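Local coordinates for protein neuraminidase (Influenza A virus, PDB 4GDI) that may cleave terminal sialic acid from glycoconjugates as related neuraminidases do, although its putative active site has diverged, at residues 138-143 / 173-178; 224-229 / 298-303; 280-283 / 287-290; 291-296 / 337-342. All coordinates share one frame; numbering follows the deposited sequence.

Interaction 1 of 4, residues 138-143 / 173-178; sequences SASRGG and VHRIYE
Arg141 and Val173 meet through their aliphatic parts: Arg141 CG lies 3.8 Å from Val173 CG2, with the two side chains crossing at about a right angle. This is the close-packed part of the contact. A beta-branched valine suits it, because with CG1 anti to the backbone N (chi1 176°) the other methyl is left to meet the arginine. Past CG the Arg141 chain bends (chi2 -71°) and carries its guanidinium toward that of Arg175, where the contact becomes looser and more polar. Arg141 NH1 comes to 4.0 Å from Arg175 NH2, a pairing of like charges with the two planes 85° apart, and Ser140 OG stands 3.9 Å from the same NH2 without bonding to it. Ser140 and Arg141 are exposed, so solvent can probably soften the repulsion. Arg175 is also held from its own side. Its chain runs extended from CG to NE, which bonds to Gln189, its charge makes a cation-pi contact with Trp187, and its NH1 makes a weak bond, 3.4 Å long, to Tyr177 OH at the guanidinium edge. The carboxylate of Asp165 takes the backbone N-H groups of Ser140, Arg141 and Gly143, fastening the loop to strand 158-165. The contact therefore lies on the surface between two propeller blades: the loop leaves outer strand 132-138 of one and rests on strand 173-180 of the next, which runs between strands 158-165 and 183-189.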
loop_
_atom_site.group_PDB
_atom_site.type_symbol
_atom_site.label_atom_id
_atom_site.label_comp_id
_atom_site.label_asym_id
_atom_site.label_seq_id
_atom_site.Cartn_x
_atom_site.Cartn_y
_atom_site.Cartn_z
ATOM N N SER A 138 13.563 6.265 34.217
ATOM C CA SER A 138 12.380 6.083 35.057
ATOM C C SER A 138 12.017 7.340 35.829
ATOM O O SER A 138 12.853 8.211 36.041
ATOM C CB SER A 138 12.633 4.954 36.058
ATOM O OG SER A 138 12.884 3.728 35.400
ATOM N N ALA A 139 10.767 7.410 36.266
ATOM C CA ALA A 139 10.314 8.486 37.130
ATOM C C ALA A 139 11.277 8.679 38.283
ATOM O O ALA A 139 11.857 7.716 38.786
ATOM C CB ALA A 139 8.938 8.166 37.672
ATOM N N SER A 140 11.444 9.920 38.717
ATOM C CA SER A 140 12.284 10.189 39.882
ATOM C C SER A 140 11.607 11.114 40.888
ATOM O O SER A 140 12.127 11.331 41.977
ATOM C CB SER A 140 13.625 10.782 39.444
ATOM O OG SER A 140 13.456 12.077 38.897
ATOM N N ARG A 141 10.451 11.657 40.526
ATOM C CA ARG A 141 9.726 12.553 41.410
ATOM C C ARG A 141 8.318 12.028 41.657
ATOM O O ARG A 141 7.394 12.791 41.944
ATOM C CB ARG A 141 9.688 13.959 40.816
ATOM C CG ARG A 141 11.063 14.595 40.665
ATOM C CD ARG A 141 11.655 14.966 42.020
ATOM N NE ARG A 141 12.735 15.943 41.902
ATOM C CZ ARG A 141 14.017 15.641 41.697
ATOM N NH1 ARG A 141 14.411 14.377 41.574
ATOM N NH2 ARG A 141 14.915 16.614 41.610
ATOM N N GLY A 142 8.152 10.716 41.538
ATOM C CA GLY A 142 6.888 10.085 41.873
ATOM C C GLY A 142 6.058 9.648 40.684
ATOM O O GLY A 142 5.159 8.814 40.826
ATOM N N GLY A 143 6.344 10.205 39.510
ATOM C CA GLY A 143 5.619 9.826 38.313
ATOM C C GLY A 143 4.208 10.361 38.289
ATOM O O GLY A 143 3.786 11.043 39.214
ATOM N N VAL A 173 7.386 18.791 38.001
ATOM C CA VAL A 173 8.779 18.967 37.612
ATOM C C VAL A 173 8.862 18.883 36.085
ATOM O O VAL A 173 8.187 18.064 35.475
ATOM C CB VAL A 173 9.674 17.903 38.274
ATOM C CG1 VAL A 173 11.115 18.033 37.798
ATOM C CG2 VAL A 173 9.600 18.033 39.791
ATOM N N HIS A 174 9.665 19.752 35.478
ATOM C CA HIS A 174 9.783 19.813 34.024
ATOM C C HIS A 174 11.249 19.899 33.633
ATOM O O HIS A 174 11.998 20.713 34.156
ATOM C CB HIS A 174 8.990 21.006 33.492
ATOM C CG HIS A 174 7.588 21.035 33.995
ATOM N ND1 HIS A 174 6.602 20.208 33.492
ATOM C CD2 HIS A 174 7.019 21.716 35.016
ATOM C CE1 HIS A 174 5.481 20.412 34.153
ATOM N NE2 HIS A 174 5.704 21.330 35.083
ATOM N N ARG A 175 11.656 19.006 32.740
ATOM C CA ARG A 175 13.035 18.938 32.297
ATOM C C ARG A 175 13.131 19.004 30.774
ATOM O O ARG A 175 12.294 18.441 30.070
ATOM C CB ARG A 175 13.643 17.610 32.743
ATOM C CG ARG A 175 13.759 17.444 34.235
ATOM C CD ARG A 175 14.407 16.115 34.575
ATOM N NE ARG A 175 14.747 16.041 35.988
ATOM C CZ ARG A 175 15.410 15.037 36.550
ATOM N NH1 ARG A 175 15.815 14.003 35.816
ATOM N NH2 ARG A 175 15.670 15.076 37.853
ATOM N N ILE A 176 14.160 19.687 30.276
ATOM C CA ILE A 176 14.543 19.568 28.883
ATOM C C ILE A 176 15.537 18.428 28.775
ATOM O O ILE A 176 16.533 18.397 29.504
ATOM C CB ILE A 176 15.255 20.816 28.358
ATOM C CG1 ILE A 176 14.390 22.051 28.547
ATOM C CG2 ILE A 176 15.592 20.625 26.873
ATOM C CD1 ILE A 176 15.117 23.342 28.238
ATOM N N TYR A 177 15.267 17.495 27.872
ATOM C CA TYR A 177 16.221 16.454 27.550
ATOM C C TYR A 177 16.845 16.715 26.177
ATOM O O TYR A 177 16.143 17.025 25.215
ATOM C CB TYR A 177 15.527 15.099 27.568
ATOM C CG TYR A 177 15.391 14.506 28.946
ATOM C CD1 TYR A 177 14.363 14.888 29.801
ATOM C CD2 TYR A 177 16.291 13.562 29.392
ATOM C CE1 TYR A 177 14.245 14.334 31.066
ATOM C CE2 TYR A 177 16.190 13.014 30.656
ATOM C CZ TYR A 177 15.171 13.397 31.484
ATOM O OH TYR A 177 15.081 12.822 32.728
ATOM N N GLU A 178 18.165 16.613 26.085
ATOM C CA GLU A 178 18.820 16.644 24.789
ATOM C C GLU A 178 19.209 15.228 24.370
ATOM O O GLU A 178 19.875 14.529 25.128
ATOM C CB GLU A 178 20.068 17.516 24.818
ATOM C CG GLU A 178 20.802 17.498 23.498
ATOM C CD GLU A 178 22.106 18.287 23.529
ATOM O OE1 GLU A 178 22.451 18.838 24.591
ATOM O OE2 GLU A 178 22.780 18.350 22.479
#

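Interaction 2 of 4, residues 224-229 / 298-303; sequences LLRFTK and NGIESE
Arg226, on strand 224-228 of a four-stranded antiparallel blade of the beta-propeller, reaches across to Glu301 in a type I beta turn spanning Gly299 to Ser302. From its CB the side chain sets off with CG anti to the carbonyl carbon (chi1 -61°) and then runs extended to NE, passing Val236 of the adjacent strand. NE forms a salt bridge with Asp273, which helps to fix how the guanidinium is turned. At the tip, NH1 and NH2 both grip one oxygen, Glu301 OE1, at 3.0 Å and 3.1 Å; NH1 also bonds Gln234. That oxygen lies in the guanidinium plane, but both nitrogens approach it from the same face of the carboxylate, whose plane is turned 72° from the guanidinium, so this is not a flat two-oxygen pairing. Arginine suits the place because one flat cation can serve several acceptors at once. NH2 additionally passes 4.0 Å from Ile300 CG2. Next to the ionic pair, that same methyl packs 3.6 Å from Leu224 CD1, two branched apolar side chains closing the buried side while Glu301 stays exposed. Gly299, with a positive phi, opens the turn. Its carbonyl oxygen takes two bonds from one serine: Ser302 N at 3.1 Å and Ser302 OG at 2.6 Å from Gly299 O.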
loop_
_atom_site.group_PDB
_atom_site.type_symbol
_atom_site.label_atom_id
_atom_site.label_comp_id
_atom_site.label_asym_id
_atom_site.label_seq_id
_atom_site.Cartn_x
_atom_site.Cartn_y
_atom_site.Cartn_z
ATOM N N LEU A 224 5.359 30.493 28.495
ATOM C CA LEU A 224 6.192 30.282 27.317
ATOM C C LEU A 224 7.614 29.963 27.688
ATOM O O LEU A 224 8.166 30.504 28.647
ATOM C CB LEU A 224 6.191 31.533 26.446
ATOM C CG LEU A 224 4.797 31.941 25.992
ATOM C CD1 LEU A 224 4.841 33.285 25.308
ATOM C CD2 LEU A 224 4.218 30.875 25.056
ATOM N N LEU A 225 8.226 29.090 26.901
ATOM C CA LEU A 225 9.601 28.711 27.154
ATOM C C LEU A 225 10.429 29.025 25.911
ATOM O O LEU A 225 10.007 28.748 24.794
ATOM C CB LEU A 225 9.673 27.225 27.501
ATOM C CG LEU A 225 11.053 26.574 27.566
ATOM C CD1 LEU A 225 11.868 27.049 28.757
ATOM C CD2 LEU A 225 10.883 25.049 27.579
ATOM N N ARG A 226 11.593 29.629 26.121
ATOM C CA ARG A 226 12.556 29.858 25.054
ATOM C C ARG A 226 13.857 29.263 25.526
ATOM O O ARG A 226 14.298 29.558 26.639
ATOM C CB ARG A 226 12.770 31.357 24.824
ATOM C CG ARG A 226 11.513 32.113 24.408
ATOM C CD ARG A 226 11.612 33.573 24.814
ATOM N NE ARG A 226 10.429 34.329 24.421
ATOM C CZ ARG A 226 10.204 35.588 24.770
ATOM N NH1 ARG A 226 11.067 36.233 25.546
ATOM N NH2 ARG A 226 9.112 36.204 24.346
ATOM N N PHE A 227 14.473 28.421 24.709
ATOM C CA PHE A 227 15.750 27.850 25.092
ATOM C C PHE A 227 16.671 27.613 23.907
ATOM O O PHE A 227 16.234 27.638 22.763
ATOM C CB PHE A 227 15.557 26.593 25.957
ATOM C CG PHE A 227 15.026 25.379 25.231
ATOM C CD1 PHE A 227 15.895 24.452 24.675
ATOM C CD2 PHE A 227 13.661 25.110 25.191
ATOM C CE1 PHE A 227 15.419 23.311 24.052
ATOM C CE2 PHE A 227 13.179 23.964 24.576
ATOM C CZ PHE A 227 14.058 23.060 24.007
ATOM N N THR A 228 17.958 27.459 24.203
ATOM C CA THR A 228 18.986 27.283 23.188
ATOM C C THR A 228 19.429 25.826 23.092
ATOM O O THR A 228 19.076 24.981 23.937
ATOM C CB THR A 228 20.234 28.123 23.494
ATOM O OG1 THR A 228 20.930 27.566 24.621
ATOM C CG2 THR A 228 19.875 29.593 23.792
ATOM N N LYS A 229 20.218 25.541 22.064
ATOM C CA LYS A 229 20.860 24.244 21.913
ATOM C C LYS A 229 21.720 23.889 23.120
ATOM O O LYS A 229 22.015 22.731 23.338
ATOM C CB LYS A 229 21.754 24.236 20.670
ATOM C CG LYS A 229 21.073 23.793 19.403
ATOM C CD LYS A 229 22.104 23.578 18.298
ATOM C CE LYS A 229 22.568 22.125 18.239
ATOM N NZ LYS A 229 23.812 21.972 17.442
ATOM N N ASN A 298 3.757 43.773 18.185
ATOM C CA ASN A 298 4.880 44.098 19.058
ATOM C C ASN A 298 5.347 42.944 19.934
ATOM O O ASN A 298 6.252 43.106 20.752
ATOM C CB ASN A 298 4.561 45.347 19.882
ATOM C CG ASN A 298 4.491 46.605 19.010
ATOM O OD1 ASN A 298 5.079 46.653 17.936
ATOM N ND2 ASN A 298 3.774 47.614 19.471
ATOM N N GLY A 299 4.745 41.772 19.745
ATOM C CA GLY A 299 5.203 40.564 20.410
ATOM C C GLY A 299 4.426 40.259 21.672
ATOM O O GLY A 299 3.695 41.106 22.188
ATOM N N ILE A 300 4.603 39.043 22.181
ATOM C CA ILE A 300 3.769 38.557 23.266
ATOM C C ILE A 300 4.084 39.227 24.602
ATOM O O ILE A 300 3.305 39.130 25.558
ATOM C CB ILE A 300 3.876 37.020 23.408
ATOM C CG1 ILE A 300 2.678 36.485 24.189
ATOM C CG2 ILE A 300 5.189 36.615 24.076
ATOM C CD1 ILE A 300 1.327 36.746 23.503
ATOM N N GLU A 301 5.226 39.900 24.694
ATOM C CA GLU A 301 5.536 40.627 25.916
ATOM C C GLU A 301 5.188 42.113 25.833
ATOM O O GLU A 301 5.576 42.885 26.701
ATOM C CB GLU A 301 7.000 40.458 26.281
ATOM C CG GLU A 301 7.378 39.031 26.633
ATOM C CD GLU A 301 8.857 38.885 26.907
ATOM O OE1 GLU A 301 9.643 38.865 25.930
ATOM O OE2 GLU A 301 9.222 38.797 28.096
ATOM N N SER A 302 4.463 42.512 24.798
ATOM C CA SER A 302 3.949 43.878 24.719
ATOM C C SER A 302 2.566 43.977 25.345
ATOM O O SER A 302 2.068 43.016 25.929
ATOM C CB SER A 302 3.847 44.312 23.266
ATOM O OG SER A 302 2.852 43.569 22.597
ATOM N N GLU A 303 1.946 45.144 25.194
ATOM C CA GLU A 303 0.599 45.376 25.698
ATOM C C GLU A 303 -0.412 44.442 25.051
ATOM O O GLU A 303 -1.475 44.178 25.619
ATOM C CB GLU A 303 0.184 46.829 25.435
ATOM C CG GLU A 303 0.198 47.712 26.662
ATOM C CD GLU A 303 0.010 49.181 26.319
ATOM O OE1 GLU A 303 -0.697 49.480 25.328
ATOM O OE2 GLU A 303 0.576 50.035 27.036
#

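Interaction 3 of 4, residues 280-283 / 287-290; sequences SKTK and SQNG
Thr282 packs its methyl against the base of Gln288 at the loop end of the beta hairpin formed by strands 277-281 and 289-296. With chi1 at 57°, Thr282 CG2 stands beside the backbone N, 3.9 Å from Gln288 CA and 4.1 Å from Gln288 CG. Beta-branched threonine suits this split role, since its OG1 turns instead to the carbonyl of Ala284 within the connecting loop. Gln288 leads off from the hairpin partner and spends its amide on the carbonyl of Thr318 on strand 317-324 of the next sheet, so only its base joins the contact. Gln288 is also the centre of an inverse gamma turn, with a weak bond from Asn289 N to Ser287 O. Lys283 likewise contributes its root: CB sits 3.4 Å from Asn289 O, while the bent chain carries NZ away to a salt bridge with Glu311. Gly290, with a positive phi, brings its CA to 3.9 Å from Lys283 CB. Between the backbones, Lys283 N gives Asn289 O a weak, bent hydrogen bond (123°), and Thr282 CA makes a CA-H...O contact with Gly290 O. Across the turn, Ser287 OG donates to Asn289 OD1 at 2.6 Å, tilted 26° from the carbonyl plane.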
loop_
_atom_site.group_PDB
_atom_site.type_symbol
_atom_site.label_atom_id
_atom_site.label_comp_id
_atom_site.label_asym_id
_atom_site.label_seq_id
_atom_site.Cartn_x
_atom_site.Cartn_y
_atom_site.Cartn_z
ATOM N N SER A 280 -3.774 32.090 19.896
ATOM C CA SER A 280 -4.859 31.261 19.400
ATOM C C SER A 280 -5.746 30.798 20.557
ATOM O O SER A 280 -5.262 30.487 21.641
ATOM C CB SER A 280 -4.292 30.075 18.603
ATOM O OG SER A 280 -3.433 29.300 19.404
ATOM N N LYS A 281 -7.057 30.783 20.329
ATOM C CA LYS A 281 -7.999 30.430 21.385
ATOM C C LYS A 281 -9.406 30.130 20.852
ATOM O O LYS A 281 -9.755 30.456 19.704
ATOM C CB LYS A 281 -8.064 31.561 22.409
ATOM C CG LYS A 281 -8.589 32.885 21.827
ATOM C CD LYS A 281 -8.644 34.001 22.882
ATOM C CE LYS A 281 -9.429 35.220 22.369
ATOM N NZ LYS A 281 -9.646 36.249 23.437
ATOM N N THR A 282 -10.206 29.484 21.690
ATOM C CA THR A 282 -11.624 29.298 21.394
ATOM C C THR A 282 -12.274 30.673 21.170
ATOM O O THR A 282 -11.888 31.666 21.782
ATOM C CB THR A 282 -12.330 28.575 22.541
ATOM O OG1 THR A 282 -12.154 29.317 23.751
ATOM C CG2 THR A 282 -11.755 27.141 22.736
ATOM N N LYS A 283 -13.242 30.730 20.270
ATOM C CA LYS A 283 -14.024 31.946 20.068
ATOM C C LYS A 283 -14.567 32.413 21.421
ATOM O O LYS A 283 -14.298 33.527 21.858
ATOM C CB LYS A 283 -15.156 31.662 19.075
ATOM C CG LYS A 283 -16.191 32.768 18.898
ATOM C CD LYS A 283 -15.580 34.058 18.393
ATOM C CE LYS A 283 -16.652 35.127 18.167
ATOM N NZ LYS A 283 -17.699 34.710 17.178
ATOM N N SER A 287 -17.548 28.280 26.077
ATOM C CA SER A 287 -17.585 26.930 25.537
ATOM C C SER A 287 -16.348 26.690 24.693
ATOM O O SER A 287 -15.736 27.628 24.205
ATOM C CB SER A 287 -18.826 26.741 24.671
ATOM O OG SER A 287 -18.706 27.461 23.455
ATOM N N GLN A 288 -16.004 25.423 24.507
ATOM C CA GLN A 288 -14.849 25.048 23.705
ATOM C C GLN A 288 -15.236 25.071 22.230
ATOM O O GLN A 288 -15.085 24.077 21.522
ATOM C CB GLN A 288 -14.396 23.653 24.115
ATOM C CG GLN A 288 -12.926 23.481 24.241
ATOM C CD GLN A 288 -12.588 22.134 24.825
ATOM O OE1 GLN A 288 -12.607 21.959 26.037
ATOM N NE2 GLN A 288 -12.312 21.160 23.961
ATOM N N ASN A 289 -15.755 26.207 21.770
ATOM C CA ASN A 289 -16.206 26.329 20.397
ATOM C C ASN A 289 -15.454 27.410 19.642
ATOM O O ASN A 289 -15.094 28.432 20.219
ATOM C CB ASN A 289 -17.700 26.627 20.374
ATOM C CG ASN A 289 -18.520 25.461 20.869
ATOM O OD1 ASN A 289 -18.719 25.287 22.074
ATOM N ND2 ASN A 289 -18.969 24.632 19.944
ATOM N N GLY A 290 -15.245 27.177 18.351
ATOM C CA GLY A 290 -14.569 28.127 17.484
ATOM C C GLY A 290 -13.064 28.123 17.694
ATOM O O GLY A 290 -12.563 27.517 18.634
#

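Interaction 4 of 4, residues 291-296 / 337-342; sequences FVLEQI and ICFWLE
Two neighbouring blades of the beta-propeller pack face against face where Phe291 of strand 289-296 meets Phe339 and Leu341 of strand 338-346. The segment axes approach to 11.1 Å with their directions 156° apart, a separation bridged by side chains alone. Leu341 CD1 sits over one face of the Phe291 ring, 3.9 Å from its centroid and 11° off the normal, a clear CH-pi contact. Its other methyl, CD2, comes to 3.9 Å from Phe291 CD2, so both branches of the leucine touch the ring. Phe291 has CG anti to its own N (chi1 -152°), and Leu341 likewise; from facing strands the two side chains slide past each other in opposite directions. Phe339 meets the ring obliquely, CE1 4.0 Å from Phe291 CE2, and its CZ also meets Leu293 CD2 at a looser 4.3 Å. Large apolar residues suit all four positions, since each is buried and must span the gap between sheets. Phe339 links this group to a wider aromatic cluster, meeting the rings of Phe270 and Phe359 and, edge-to-face, that of Trp21. Next to it, Cys338 is bound by a disulfide to Cys360 on adjoining strand 352-362. Interdigitating aromatic and aliphatic side chains of this kind, without hydrogen bonds from strand to strand, are typical of the hydrophobic interfaces between propeller blades.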
loop_
_atom_site.group_PDB
_atom_site.type_symbol
_atom_site.label_atom_id
_atom_site.label_comp_id
_atom_site.label_asym_id
_atom_site.label_seq_id
_atom_site.Cartn_x
_atom_site.Cartn_y
_atom_site.Cartn_z
ATOM N N PHE A 291 -12.345 28.807 16.810
ATOM C CA PHE A 291 -10.905 28.998 16.973
ATOM C C PHE A 291 -10.511 30.302 16.310
ATOM O O PHE A 291 -10.851 30.565 15.145
ATOM C CB PHE A 291 -10.128 27.831 16.364
ATOM C CG PHE A 291 -8.788 27.575 17.002
ATOM C CD1 PHE A 291 -8.693 27.141 18.311
ATOM C CD2 PHE A 291 -7.625 27.711 16.270
ATOM C CE1 PHE A 291 -7.463 26.882 18.888
ATOM C CE2 PHE A 291 -6.385 27.446 16.849
ATOM C CZ PHE A 291 -6.308 27.033 18.152
ATOM N N VAL A 292 -9.775 31.118 17.054
ATOM C CA VAL A 292 -9.437 32.460 16.610
ATOM C C VAL A 292 -7.926 32.728 16.696
ATOM O O VAL A 292 -7.294 32.505 17.734
ATOM C CB VAL A 292 -10.204 33.495 17.458
ATOM C CG1 VAL A 292 -9.781 34.912 17.101
ATOM C CG2 VAL A 292 -11.697 33.317 17.261
ATOM N N LEU A 293 -7.365 33.203 15.592
ATOM C CA LEU A 293 -5.950 33.538 15.504
ATOM C C LEU A 293 -5.817 35.064 15.512
ATOM O O LEU A 293 -6.438 35.744 14.699
ATOM C CB LEU A 293 -5.358 32.965 14.218
ATOM C CG LEU A 293 -4.746 31.559 14.319
ATOM C CD1 LEU A 293 -3.378 31.616 14.981
ATOM C CD2 LEU A 293 -5.657 30.643 15.095
ATOM N N GLU A 294 -5.030 35.602 16.436
ATOM C CA GLU A 294 -4.838 37.052 16.511
ATOM C C GLU A 294 -3.368 37.427 16.454
ATOM O O GLU A 294 -2.523 36.830 17.128
ATOM C CB GLU A 294 -5.487 37.602 17.773
ATOM C CG GLU A 294 -7.014 37.451 17.763
ATOM C CD GLU A 294 -7.669 37.929 19.045
ATOM O OE1 GLU A 294 -7.453 37.293 20.097
ATOM O OE2 GLU A 294 -8.408 38.937 18.995
ATOM N N GLN A 295 -3.067 38.420 15.627
ATOM C CA GLN A 295 -1.709 38.905 15.462
ATOM C C GLN A 295 -1.422 40.101 16.374
ATOM O O GLN A 295 -2.215 41.045 16.445
ATOM C CB GLN A 295 -1.504 39.331 14.016
ATOM C CG GLN A 295 -0.061 39.686 13.687
ATOM C CD GLN A 295 0.052 40.454 12.381
ATOM O OE1 GLN A 295 -0.689 41.398 12.152
ATOM N NE2 GLN A 295 0.973 40.045 11.521
ATOM N N ILE A 296 -0.280 40.043 17.053
ATOM C CA ILE A 296 0.182 41.089 17.953
ATOM C C ILE A 296 1.553 41.547 17.481
ATOM O O ILE A 296 2.562 40.930 17.818
ATOM C CB ILE A 296 0.320 40.585 19.405
ATOM C CG1 ILE A 296 -1.000 40.019 19.921
ATOM C CG2 ILE A 296 0.766 41.709 20.322
ATOM C CD1 ILE A 296 -0.877 39.413 21.323
ATOM N N ILE A 337 5.722 27.637 9.177
ATOM C CA ILE A 337 5.204 27.194 10.472
ATOM C C ILE A 337 3.748 26.785 10.287
ATOM O O ILE A 337 2.986 27.438 9.552
ATOM C CB ILE A 337 5.345 28.297 11.566
ATOM C CG1 ILE A 337 4.888 27.779 12.934
ATOM C CG2 ILE A 337 4.570 29.546 11.203
ATOM C CD1 ILE A 337 5.707 26.612 13.448
ATOM N N CYS A 338 3.367 25.683 10.921
ATOM C CA CYS A 338 2.004 25.184 10.793
ATOM C C CYS A 338 1.498 24.812 12.172
ATOM O O CYS A 338 2.272 24.735 13.129
ATOM C CB CYS A 338 1.963 23.941 9.887
ATOM S SG CYS A 338 2.642 24.116 8.212
ATOM N N PHE A 339 0.197 24.584 12.294
ATOM C CA PHE A 339 -0.299 24.019 13.531
ATOM C C PHE A 339 -1.321 22.947 13.233
ATOM O O PHE A 339 -1.908 22.912 12.147
ATOM C CB PHE A 339 -0.861 25.105 14.467
ATOM C CG PHE A 339 -2.085 25.823 13.933
ATOM C CD1 PHE A 339 -3.355 25.337 14.180
ATOM C CD2 PHE A 339 -1.955 27.008 13.224
ATOM C CE1 PHE A 339 -4.476 26.004 13.701
ATOM C CE2 PHE A 339 -3.070 27.683 12.742
ATOM C CZ PHE A 339 -4.333 27.179 12.988
ATOM N N TRP A 340 -1.495 22.035 14.183
ATOM C CA TRP A 340 -2.547 21.042 14.090
ATOM C C TRP A 340 -3.618 21.421 15.118
ATOM O O TRP A 340 -3.327 22.090 16.122
ATOM C CB TRP A 340 -2.003 19.618 14.315
ATOM C CG TRP A 340 -1.127 19.450 15.561
ATOM C CD1 TRP A 340 0.237 19.432 15.608
ATOM C CD2 TRP A 340 -1.573 19.277 16.916
ATOM N NE1 TRP A 340 0.668 19.265 16.899
ATOM C CE2 TRP A 340 -0.427 19.166 17.723
ATOM C CE3 TRP A 340 -2.834 19.206 17.523
ATOM C CZ2 TRP A 340 -0.501 18.992 19.106
ATOM C CZ3 TRP A 340 -2.900 19.036 18.883
ATOM C CH2 TRP A 340 -1.749 18.930 19.660
ATOM N N LEU A 341 -4.846 20.982 14.868
ATOM C CA LEU A 341 -5.977 21.336 15.713
ATOM C C LEU A 341 -7.032 20.228 15.710
ATOM O O LEU A 341 -7.453 19.779 14.649
ATOM C CB LEU A 341 -6.584 22.645 15.210
ATOM C CG LEU A 341 -7.971 23.033 15.728
ATOM C CD1 LEU A 341 -7.890 23.430 17.171
ATOM C CD2 LEU A 341 -8.511 24.172 14.882
ATOM N N GLU A 342 -7.398 19.763 16.901
ATOM C CA GLU A 342 -8.464 18.775 17.067
ATOM C C GLU A 342 -9.797 19.431 16.766
ATOM O O GLU A 342 -10.129 20.489 17.330
ATOM C CB GLU A 342 -8.518 18.242 18.500
ATOM C CG GLU A 342 -7.456 17.197 18.846
ATOM C CD GLU A 342 -7.522 16.756 20.297
ATOM O OE1 GLU A 342 -8.140 17.485 21.107
ATOM O OE2 GLU A 342 -6.963 15.672 20.622
#

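In the fold
The four contacts are spread round the propeller, with interaction 3 nested in the loop that interaction 2 closes. Interaction 1 adjoins interaction 2 through Ile176 CD1 and Phe227 CG, 3.6 Å apart. Interaction 2 in turn reaches interaction 4, where Ser302 OG packs 3.6 Å from Ile296 CG2, and along the chain these two cross. Interactions 3 and 4 share strand 289-296, with a probable hydrogen bond of 2.7 Å between Lys281 O and Val292 N. Interactions 1 and 3 lie on opposite sides of the chain's centre, their own centres about 32 Å apart. The side chain of Gln288 in interaction 3 is about 11 Å from the bound calcium ion, held by residues including Asp245 and Gly265.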